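Local coordinates for nicastrin (Dictyostelium purpureum, PDB 4R12), which probably serves as an essential, putatively substrate-recruiting subunit of the gamma-secretase complex, the protease that cleaves membrane proteins such as Notch receptors within the membrane, at residues A[46-51]-A[57-62]; A[192-197]-A[560-565]; A[200-205]-A[507-512]; A[355-360]-A[438-443]. One frame throughout, in Å; residues are numbered along the deposited sequence.

Overall arrangement
Contact 1 belongs to the small lobe and lies about 53 Å and 58 Å, centre to centre, from contacts 3 and 4, across the middle of the chain. Contacts 2 and 3 share strand 192-203: the first uses its start, where a proline and a glutamate meet a tryptophan, and the second its far end, where a leucine of helix 500-512 packs on it. Contact 4, about 22 Å between centres from contact 3, joins two helices. Contacts 1 to 3 are largely buried and rest on aromatic or aliphatic contacts, contact 2 adding a weak hydrogen bond; contact 4 lies at the surface and combines an isoleucine pair with an arginine-glutamine link.

Contact 1: residues A[46-51]-A[57-62]; sequences ILYLID and NNYFSY
Tyr48, Tyr59 and Tyr62 form an aromatic cluster in the small lobe, where the end of strand 43-50 is covered by the loop that follows helix 53-57. Tyr48 is the member that touches both others, Tyr59 along its CD1-CE1 side and Tyr62 along its CD2-CE2 side. Its CG stands anti to the backbone N (chi1 177°), which carries the ring outward from the strand toward the loop. Tyr62 runs past it in the opposite direction and offers a face: CD2 of Tyr48 sits 3.9 Å above the plane of the Tyr62 ring, over its centre. The two planes are nevertheless inclined at 48°, so the pair is oblique, with ring centroids 4.9 Å apart. Tyr59 approaches differently. Its ring is turned 58° from that of Tyr48 and receives CE1 of Tyr48 at its edge, while its own CB packs 3.9 Å from the same CE1. A type I turn from Tyr59 to Tyr62, closed by the backbone bond from Tyr62 N to Tyr59 O, brings both loop tyrosines back to the strand.

Aliphatic groups flank the cluster along the strand: CD1 of Ile50 approaches Tyr59 CB, and Ile68 of the adjacent strand 67-72 touches both Tyr48 and Tyr62. The phenol end of Tyr48 reaches the loop backbone, yet its hydrogen bond is with the carbonyl O of Ser55 in helix 53-57, tying the ring to the helix as well. At the other end of the contact, Tyr62 crosses Ile46 at about a right angle, its OH lying 4.1 Å from Ile46 CG2.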
# COMPACT_ATOMS: atom_id res chain seq x y z
N ILE A 46 34.02 -2.40 8.30
CA ILE A 46 34.48 -3.51 7.48
C ILE A 46 33.29 -4.42 7.12
O ILE A 46 32.45 -4.71 7.97
CB ILE A 46 35.59 -4.31 8.22
CG1 ILE A 46 36.22 -5.35 7.30
CG2 ILE A 46 35.05 -4.96 9.48
CD1 ILE A 46 37.18 -4.77 6.29
N LEU A 47 33.22 -4.84 5.86
CA LEU A 47 32.15 -5.74 5.44
C LEU A 47 32.38 -7.14 6.00
O LEU A 47 33.46 -7.71 5.84
CB LEU A 47 32.04 -5.79 3.92
CG LEU A 47 31.63 -4.50 3.20
CD1 LEU A 47 31.61 -4.72 1.71
CD2 LEU A 47 30.27 -4.03 3.70
N TYR A 48 31.37 -7.69 6.67
CA TYR A 48 31.44 -9.06 7.17
C TYR A 48 30.19 -9.82 6.72
O TYR A 48 29.08 -9.42 7.05
CB TYR A 48 31.55 -9.09 8.70
CG TYR A 48 31.55 -10.49 9.28
CD1 TYR A 48 30.36 -11.16 9.55
CD2 TYR A 48 32.74 -11.15 9.55
CE1 TYR A 48 30.35 -12.44 10.07
CE2 TYR A 48 32.75 -12.44 10.07
CZ TYR A 48 31.55 -13.07 10.33
OH TYR A 48 31.55 -14.34 10.85
N LEU A 49 30.39 -10.92 6.00
CA LEU A 49 29.28 -11.66 5.39
C LEU A 49 28.77 -12.82 6.25
O LEU A 49 29.53 -13.70 6.64
CB LEU A 49 29.70 -12.21 4.03
CG LEU A 49 28.71 -13.16 3.34
CD1 LEU A 49 27.44 -12.43 2.94
CD2 LEU A 49 29.37 -13.81 2.14
N ILE A 50 27.48 -12.80 6.54
CA ILE A 50 26.81 -13.95 7.13
C ILE A 50 25.93 -14.59 6.07
O ILE A 50 24.94 -14.00 5.64
CB ILE A 50 25.97 -13.56 8.35
CG1 ILE A 50 26.87 -13.04 9.48
CG2 ILE A 50 25.16 -14.75 8.83
CD1 ILE A 50 26.12 -12.74 10.75
N ASP A 51 26.29 -15.80 5.63
CA ASP A 51 25.55 -16.51 4.59
C ASP A 51 25.36 -17.99 4.93
O ASP A 51 24.81 -18.76 4.15
CB ASP A 51 26.25 -16.36 3.23
CG ASP A 51 27.61 -17.05 3.18
OD1 ASP A 51 28.12 -17.47 4.24
OD2 ASP A 51 28.17 -17.16 2.07
N ASN A 57 27.91 -18.00 13.42
CA ASN A 57 28.57 -18.29 14.70
C ASN A 57 29.94 -17.62 14.84
O ASN A 57 30.32 -17.20 15.93
CB ASN A 57 28.73 -19.79 14.88
CG ASN A 57 27.41 -20.49 15.10
OD1 ASN A 57 26.48 -19.94 15.71
ND2 ASN A 57 27.30 -21.72 14.60
N ASN A 58 30.67 -17.51 13.74
CA ASN A 58 31.99 -16.89 13.77
C ASN A 58 31.94 -15.37 13.89
O ASN A 58 32.97 -14.70 13.93
CB ASN A 58 32.80 -17.29 12.54
CG ASN A 58 33.20 -18.75 12.55
OD1 ASN A 58 33.19 -19.40 13.60
ND2 ASN A 58 33.56 -19.28 11.39
N TYR A 59 30.73 -14.82 13.96
CA TYR A 59 30.58 -13.39 14.18
C TYR A 59 30.86 -13.04 15.64
O TYR A 59 31.46 -12.01 15.93
CB TYR A 59 29.18 -12.92 13.79
CG TYR A 59 28.91 -11.49 14.16
CD1 TYR A 59 29.45 -10.45 13.41
CD2 TYR A 59 28.12 -11.16 15.26
CE1 TYR A 59 29.21 -9.12 13.74
CE2 TYR A 59 27.88 -9.84 15.60
CZ TYR A 59 28.43 -8.83 14.84
OH TYR A 59 28.19 -7.51 15.17
N PHE A 60 30.43 -13.90 16.55
CA PHE A 60 30.53 -13.62 17.98
C PHE A 60 31.98 -13.57 18.47
O PHE A 60 32.26 -12.98 19.51
CB PHE A 60 29.76 -14.67 18.78
CG PHE A 60 28.30 -14.72 18.47
CD1 PHE A 60 27.82 -15.52 17.44
CD2 PHE A 60 27.39 -13.97 19.20
CE1 PHE A 60 26.47 -15.56 17.15
CE2 PHE A 60 26.04 -14.01 18.92
CZ PHE A 60 25.57 -14.81 17.89
N SER A 61 32.88 -14.17 17.70
CA SER A 61 34.28 -14.27 18.09
C SER A 61 35.20 -13.52 17.13
O SER A 61 36.39 -13.80 17.04
CB SER A 61 34.70 -15.73 18.18
OG SER A 61 33.69 -16.52 18.78
N TYR A 62 34.63 -12.56 16.40
CA TYR A 62 35.37 -11.82 15.38
C TYR A 62 35.71 -10.41 15.85
O TYR A 62 34.82 -9.57 15.99
CB TYR A 62 34.55 -11.77 14.09
CG TYR A 62 35.15 -10.93 12.98
CD1 TYR A 62 36.08 -11.47 12.10
CD2 TYR A 62 34.77 -9.61 12.79
CE1 TYR A 62 36.63 -10.70 11.08
CE2 TYR A 62 35.32 -8.83 11.78
CZ TYR A 62 36.24 -9.39 10.92
OH TYR A 62 36.78 -8.62 9.91

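Contact 2: residues A[192-197]-A[560-565]; sequences CEPVGG and NVWKIV
Pro194 lies against one face of the Trp562 indole in a CH-pi contact, while Glu193 reaches the edge of the same ring system. The proline ring presents two carbons. Its CD lies over the face, 3.5 Å from the centroid of the five-membered ring, and its CG stands 3.6 Å above the indole plane, where it meets CD2 and CE2 of Trp562. The pyrrolidine thus covers the five-membered ring, CD toward its NE1-CD1 side and CG toward the bond shared with the benzene ring.

The glutamate arrives by a bent path. CG lies anti to the carbonyl carbon, and the chain then bends about the CB-CG bond (chi2 -71°), folding the carboxylate back toward the tryptophan although the side chain does not start out in that direction. OE1 comes close to the ring plane beside NE1, with the carboxylate turned 75° from the indole. The resulting bond from Trp562 NE1 to Glu193 OE1 is 3.0 Å long but strongly bent, 120° at the hydrogen, and weak. Gly490 O takes a second weak bond from NE1, so the indole N-H is divided between two acceptors.

In the fold, the contact joins the start of strand 192-203 to the two-stranded hairpin 553-556/561-564. Phe555 of that hairpin meets Trp562 edge-to-face, Leu187 of helix 183-189 also touches the indole, and strand 572-575 pairs with strand 192-203 alongside.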
# COMPACT_ATOMS: atom_id res chain seq x y z
N CYS A 192 9.45 15.71 11.22
CA CYS A 192 8.69 14.57 10.72
C CYS A 192 7.34 15.02 10.17
O CYS A 192 6.94 16.16 10.36
CB CYS A 192 8.49 13.52 11.83
SG CYS A 192 7.45 14.08 13.17
N GLU A 193 6.66 14.12 9.46
CA GLU A 193 5.34 14.42 8.89
C GLU A 193 4.41 13.22 9.08
O GLU A 193 4.87 12.08 9.15
CB GLU A 193 5.44 14.75 7.39
CG GLU A 193 6.45 15.82 7.03
CD GLU A 193 6.03 17.21 7.48
OE1 GLU A 193 4.87 17.38 7.93
OE2 GLU A 193 6.85 18.15 7.37
N PRO A 194 3.10 13.49 9.20
CA PRO A 194 2.12 12.40 9.34
C PRO A 194 2.20 11.41 8.18
O PRO A 194 2.37 11.83 7.03
CB PRO A 194 0.78 13.13 9.34
CG PRO A 194 1.10 14.50 9.87
CD PRO A 194 2.45 14.81 9.27
N VAL A 195 2.09 10.13 8.48
CA VAL A 195 2.01 9.12 7.44
C VAL A 195 0.62 9.19 6.85
O VAL A 195 -0.37 9.04 7.56
CB VAL A 195 2.29 7.70 7.99
CG1 VAL A 195 2.04 6.64 6.90
CG2 VAL A 195 3.70 7.63 8.49
N GLY A 196 0.53 9.44 5.55
CA GLY A 196 -0.76 9.56 4.91
C GLY A 196 -0.64 9.82 3.43
O GLY A 196 0.43 9.62 2.85
N GLY A 197 -1.71 10.26 2.81
CA GLY A 197 -1.66 10.55 1.38
C GLY A 197 -3.02 10.85 0.81
O GLY A 197 -3.87 11.41 1.50
N ASN A 560 2.72 27.14 12.66
CA ASN A 560 2.94 26.45 11.39
C ASN A 560 3.47 25.03 11.57
O ASN A 560 4.54 24.67 11.05
CB ASN A 560 3.89 27.26 10.50
CG ASN A 560 3.60 27.07 9.02
OD1 ASN A 560 4.39 26.48 8.30
ND2 ASN A 560 2.44 27.56 8.58
N VAL A 561 2.71 24.23 12.31
CA VAL A 561 3.16 22.90 12.72
C VAL A 561 1.98 21.93 12.86
O VAL A 561 0.85 22.35 13.12
CB VAL A 561 3.93 22.98 14.06
CG1 VAL A 561 2.98 23.28 15.22
CG2 VAL A 561 4.68 21.70 14.32
N TRP A 562 2.23 20.64 12.65
CA TRP A 562 1.24 19.62 12.95
C TRP A 562 1.12 19.47 14.47
O TRP A 562 2.12 19.54 15.17
CB TRP A 562 1.61 18.27 12.33
CG TRP A 562 1.51 18.18 10.83
CD1 TRP A 562 2.54 18.17 9.94
CD2 TRP A 562 0.30 18.09 10.06
NE1 TRP A 562 2.06 18.07 8.66
CE2 TRP A 562 0.69 18.02 8.70
CE3 TRP A 562 -1.06 18.05 10.37
CZ2 TRP A 562 -0.24 17.92 7.66
CZ3 TRP A 562 -1.98 17.95 9.34
CH2 TRP A 562 -1.57 17.89 8.00
N LYS A 563 -0.11 19.26 14.96
CA LYS A 563 -0.36 19.00 16.38
C LYS A 563 -1.14 17.70 16.59
O LYS A 563 -2.06 17.40 15.83
CB LYS A 563 -1.13 20.17 17.01
CG LYS A 563 -0.29 21.40 17.32
CD LYS A 563 0.04 21.49 18.81
CE LYS A 563 0.66 22.84 19.18
NZ LYS A 563 -0.32 23.97 19.10
N ILE A 564 -0.78 16.94 17.62
CA ILE A 564 -1.58 15.79 18.02
C ILE A 564 -2.71 16.24 18.95
O ILE A 564 -2.46 16.63 20.09
CB ILE A 564 -0.73 14.71 18.72
CG1 ILE A 564 0.41 14.25 17.81
CG2 ILE A 564 -1.61 13.52 19.09
CD1 ILE A 564 1.39 13.31 18.51
N VAL A 565 -3.94 16.19 18.46
CA VAL A 565 -5.08 16.63 19.25
C VAL A 565 -5.82 15.45 19.88
O VAL A 565 -6.61 15.63 20.80
CB VAL A 565 -6.07 17.45 18.39
CG1 VAL A 565 -5.38 18.72 17.89
CG2 VAL A 565 -6.56 16.62 17.21

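Contact 3: residues A[200-205]-A[507-512]; sequences IWSSFS and RLLYSI
Leu509 of helix 500-512 packs against Ser202 and Ile200, two residues apart on strand 192-203 and both directed toward the helix. From CB the leucine side chain extends with CG anti to the backbone N (chi1 -180°), carrying the branch point to the strand. There CG meets the CB of Ser202 at 3.8 Å and lies near its OG. The two methyls then part. CD1 stays over the serine, 4.0 Å from Ser202 CB. CD2 leads back along the strand toward Ile200 and touches both residues, 3.7 Å from Ser202 CB and 3.8 Å from Ile200 CG2, as leucine and isoleucine slide past each other in opposite directions.

A second point of approach is at Phe204, which turns its ring edge to the end of the helix: its CE1 is 4.0 Å from Ile512 O, near the ring plane. Ile248 of helix 234-252 touches Phe204, Leu509 and Ile512, and Phe267 of the adjoining strand 262-268 also packs on Leu509, so the leucine is enclosed from several elements.

The strand-helix interface is thus held by dispersion and burial of apolar surface, and Ser202 takes part through its methylene. Its hydroxyl, also beside the leucine, hydrogen-bonds to Thr543 OG1 and Thr513 OG1, so that this polar group has partners within a mainly apolar contact.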
# COMPACT_ATOMS: atom_id res chain seq x y z
N ILE A 200 -8.41 7.67 -3.86
CA ILE A 200 -9.05 8.04 -5.12
C ILE A 200 -10.38 7.30 -5.27
O ILE A 200 -10.46 6.09 -5.04
CB ILE A 200 -8.18 7.71 -6.36
CG1 ILE A 200 -6.72 8.13 -6.18
CG2 ILE A 200 -8.73 8.40 -7.62
CD1 ILE A 200 -5.79 6.99 -5.75
N TRP A 201 -11.44 8.03 -5.64
CA TRP A 201 -12.71 7.37 -5.94
C TRP A 201 -13.25 7.82 -7.29
O TRP A 201 -12.85 8.86 -7.83
CB TRP A 201 -13.75 7.62 -4.82
CG TRP A 201 -14.17 9.05 -4.63
CD1 TRP A 201 -13.56 9.98 -3.83
CD2 TRP A 201 -15.30 9.70 -5.22
NE1 TRP A 201 -14.24 11.17 -3.90
CE2 TRP A 201 -15.30 11.03 -4.75
CE3 TRP A 201 -16.30 9.30 -6.12
CZ2 TRP A 201 -16.27 11.96 -5.14
CZ3 TRP A 201 -17.25 10.23 -6.50
CH2 TRP A 201 -17.24 11.54 -6.00
N SER A 202 -14.17 7.03 -7.83
CA SER A 202 -14.59 7.24 -9.20
C SER A 202 -15.95 6.63 -9.46
O SER A 202 -16.30 5.61 -8.87
CB SER A 202 -13.57 6.63 -10.17
OG SER A 202 -13.98 6.82 -11.52
N SER A 203 -16.68 7.26 -10.37
CA SER A 203 -17.93 6.74 -10.89
C SER A 203 -17.97 6.98 -12.40
O SER A 203 -17.45 7.99 -12.87
CB SER A 203 -19.12 7.40 -10.20
OG SER A 203 -20.33 7.12 -10.89
N PHE A 204 -18.56 6.06 -13.16
CA PHE A 204 -18.78 6.28 -14.59
C PHE A 204 -19.83 7.36 -14.85
O PHE A 204 -19.84 7.95 -15.94
CB PHE A 204 -19.21 4.98 -15.29
CG PHE A 204 -18.09 4.01 -15.54
CD1 PHE A 204 -17.15 4.25 -16.54
CD2 PHE A 204 -17.99 2.83 -14.81
CE1 PHE A 204 -16.12 3.34 -16.79
CE2 PHE A 204 -16.96 1.92 -15.05
CZ PHE A 204 -16.03 2.17 -16.04
N SER A 205 -20.72 7.61 -13.89
CA SER A 205 -21.74 8.66 -14.07
C SER A 205 -21.07 10.02 -14.00
O SER A 205 -20.24 10.25 -13.12
CB SER A 205 -22.85 8.56 -13.02
OG SER A 205 -23.44 7.28 -13.01
N ARG A 507 -4.39 9.18 -12.35
CA ARG A 507 -4.50 9.58 -13.76
C ARG A 507 -5.03 8.44 -14.63
O ARG A 507 -5.77 8.67 -15.59
CB ARG A 507 -3.15 10.05 -14.28
CG ARG A 507 -2.54 11.25 -13.56
CD ARG A 507 -2.93 12.58 -14.17
NE ARG A 507 -2.51 12.71 -15.57
CZ ARG A 507 -2.86 13.73 -16.35
NH1 ARG A 507 -3.64 14.69 -15.86
NH2 ARG A 507 -2.45 13.79 -17.61
N LEU A 508 -4.67 7.20 -14.29
CA LEU A 508 -5.16 6.05 -15.03
C LEU A 508 -6.66 5.82 -14.79
O LEU A 508 -7.43 5.65 -15.73
CB LEU A 508 -4.35 4.79 -14.66
CG LEU A 508 -4.77 3.49 -15.34
CD1 LEU A 508 -4.60 3.60 -16.88
CD2 LEU A 508 -3.98 2.30 -14.77
N LEU A 509 -7.08 5.85 -13.52
CA LEU A 509 -8.49 5.67 -13.16
C LEU A 509 -9.35 6.78 -13.78
O LEU A 509 -10.42 6.52 -14.32
CB LEU A 509 -8.68 5.67 -11.64
CG LEU A 509 -10.10 5.50 -11.08
CD1 LEU A 509 -10.72 4.21 -11.59
CD2 LEU A 509 -10.10 5.49 -9.56
N TYR A 510 -8.86 8.02 -13.67
CA TYR A 510 -9.53 9.17 -14.26
C TYR A 510 -9.76 8.94 -15.76
O TYR A 510 -10.85 9.14 -16.28
CB TYR A 510 -8.70 10.44 -14.02
CG TYR A 510 -9.40 11.74 -14.39
CD1 TYR A 510 -9.49 12.17 -15.72
CD2 TYR A 510 -9.97 12.56 -13.40
CE1 TYR A 510 -10.13 13.36 -16.05
CE2 TYR A 510 -10.61 13.75 -13.73
CZ TYR A 510 -10.69 14.14 -15.05
OH TYR A 510 -11.32 15.32 -15.38
N SER A 511 -8.71 8.50 -16.45
CA SER A 511 -8.79 8.29 -17.89
C SER A 511 -9.74 7.15 -18.27
O SER A 511 -10.54 7.31 -19.20
CB SER A 511 -7.38 8.00 -18.45
OG SER A 511 -7.46 7.72 -19.83
N ILE A 512 -9.68 6.02 -17.57
CA ILE A 512 -10.48 4.86 -17.96
C ILE A 512 -11.97 5.15 -17.81
O ILE A 512 -12.80 4.64 -18.56
CB ILE A 512 -10.13 3.63 -17.10
CG1 ILE A 512 -8.77 3.08 -17.49
CG2 ILE A 512 -11.17 2.53 -17.29
CD1 ILE A 512 -8.32 2.05 -16.44

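Contact 4: residues A[355-360]-A[438-443]; sequences TDILDQ and IDRIAG
The guanidinium of Arg440 has Ile357 CG2 over one face and Gln360 OE1 at its edge. The methyl stands 3.8 Å above the plane, offset toward the rim, as the isoleucine and arginine side chains cross at a slant. In the plane of the group, NH1 and NH2 both point to the single amide oxygen. The bond from Arg440 NH1 to Gln360 OE1 is the shorter at 3.0 Å, with 153° at the hydrogen; that from Arg440 NH2 to Gln360 OE1 is 3.3 Å. Relative to the amide, NH2 lies nearly in line with the C=O bond, whereas NH1 is tilted from the carbonyl plane. The amide and guanidinium planes are 34° apart, and two donors on one oxygen limit how far the arginine end can swing.

The chain shapes bring the ends together: Gln360 runs extended beyond CG, while Arg440 bends at chi3 (57°), turning its head across the glutamine. Beneath the polar pair, CD1 of Ile357 meets CG2 of Ile441 at 3.6 Å, giving the contact an aliphatic floor.

Helix 352-362 of the large lobe, a member of the zinc-exopeptidase clan, meets helix 427-441 at the surface; the latter ends in a Schellman motif at Gly443. Phe437, one turn before Ile441, also touches Ile357; inward, Leu358 packs on Leu344 of strand 339-347 and Phe372 of strand 370-374, and Ile441 on Ile215 of strand 214-220.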
# COMPACT_ATOMS: atom_id res chain seq x y z
N THR A 355 -23.94 -12.65 -1.85
CA THR A 355 -23.00 -13.76 -2.07
C THR A 355 -23.58 -14.84 -3.00
O THR A 355 -22.82 -15.51 -3.71
CB THR A 355 -22.56 -14.42 -0.75
OG1 THR A 355 -23.69 -14.95 -0.06
CG2 THR A 355 -21.82 -13.42 0.16
N ASP A 356 -24.90 -15.01 -3.00
CA ASP A 356 -25.51 -15.97 -3.93
C ASP A 356 -25.17 -15.60 -5.39
O ASP A 356 -24.88 -16.48 -6.21
CB ASP A 356 -27.03 -16.05 -3.75
CG ASP A 356 -27.44 -16.89 -2.53
OD1 ASP A 356 -26.56 -17.41 -1.80
OD2 ASP A 356 -28.66 -17.02 -2.30
N ILE A 357 -25.17 -14.31 -5.70
CA ILE A 357 -24.86 -13.87 -7.06
C ILE A 357 -23.39 -14.13 -7.40
O ILE A 357 -23.06 -14.56 -8.51
CB ILE A 357 -25.21 -12.37 -7.24
CG1 ILE A 357 -26.71 -12.17 -7.06
CG2 ILE A 357 -24.78 -11.89 -8.62
CD1 ILE A 357 -27.10 -10.78 -6.64
N LEU A 358 -22.50 -13.88 -6.43
CA LEU A 358 -21.09 -14.20 -6.62
C LEU A 358 -20.87 -15.68 -6.94
O LEU A 358 -20.14 -15.99 -7.87
CB LEU A 358 -20.27 -13.83 -5.38
CG LEU A 358 -19.64 -12.44 -5.32
CD1 LEU A 358 -18.96 -12.24 -3.98
CD2 LEU A 358 -18.62 -12.26 -6.45
N ASP A 359 -21.51 -16.56 -6.16
CA ASP A 359 -21.47 -18.01 -6.39
C ASP A 359 -21.95 -18.38 -7.80
O ASP A 359 -21.33 -19.20 -8.48
CB ASP A 359 -22.37 -18.75 -5.38
CG ASP A 359 -21.85 -18.68 -3.95
OD1 ASP A 359 -20.64 -18.40 -3.75
OD2 ASP A 359 -22.65 -18.92 -3.02
N GLN A 360 -23.07 -17.79 -8.20
CA GLN A 360 -23.64 -18.03 -9.51
C GLN A 360 -22.69 -17.64 -10.63
O GLN A 360 -22.46 -18.41 -11.56
CB GLN A 360 -24.96 -17.27 -9.66
CG GLN A 360 -26.10 -17.80 -8.80
CD GLN A 360 -27.27 -16.84 -8.74
OE1 GLN A 360 -27.47 -16.03 -9.65
NE2 GLN A 360 -28.04 -16.90 -7.65
N ILE A 438 -20.50 -7.32 -10.51
CA ILE A 438 -20.84 -5.91 -10.32
C ILE A 438 -21.92 -5.46 -11.30
O ILE A 438 -22.87 -4.78 -10.90
CB ILE A 438 -19.58 -5.03 -10.46
CG1 ILE A 438 -18.69 -5.23 -9.24
CG2 ILE A 438 -19.96 -3.54 -10.63
CD1 ILE A 438 -17.26 -4.78 -9.43
N ASP A 439 -21.80 -5.87 -12.55
CA ASP A 439 -22.82 -5.57 -13.55
C ASP A 439 -24.19 -6.12 -13.14
O ASP A 439 -25.20 -5.43 -13.24
CB ASP A 439 -22.40 -6.12 -14.93
CG ASP A 439 -23.45 -5.85 -16.01
OD1 ASP A 439 -23.49 -4.71 -16.54
OD2 ASP A 439 -24.23 -6.77 -16.33
N ARG A 440 -24.22 -7.35 -12.64
CA ARG A 440 -25.49 -7.94 -12.23
C ARG A 440 -26.11 -7.22 -11.04
O ARG A 440 -27.30 -6.88 -11.07
CB ARG A 440 -25.31 -9.43 -11.92
CG ARG A 440 -25.09 -10.27 -13.17
CD ARG A 440 -25.30 -11.76 -12.89
NE ARG A 440 -26.63 -12.03 -12.36
CZ ARG A 440 -26.99 -13.15 -11.74
NH1 ARG A 440 -26.12 -14.14 -11.56
NH2 ARG A 440 -28.23 -13.29 -11.28
N ILE A 441 -25.33 -6.94 -9.99
CA ILE A 441 -25.96 -6.30 -8.83
C ILE A 441 -26.22 -4.82 -9.08
O ILE A 441 -26.97 -4.19 -8.34
CB ILE A 441 -25.13 -6.45 -7.53
CG1 ILE A 441 -23.80 -5.72 -7.63
CG2 ILE A 441 -24.95 -7.92 -7.14
CD1 ILE A 441 -23.08 -5.64 -6.31
N ALA A 442 -25.62 -4.25 -10.13
CA ALA A 442 -25.94 -2.88 -10.50
C ALA A 442 -27.21 -2.84 -11.35
O ALA A 442 -27.70 -1.77 -11.70
CB ALA A 442 -24.77 -2.22 -11.26
N GLY A 443 -27.74 -4.02 -11.68
CA GLY A 443 -28.98 -4.11 -12.43
C GLY A 443 -28.84 -4.42 -13.91
O GLY A 443 -29.82 -4.35 -14.66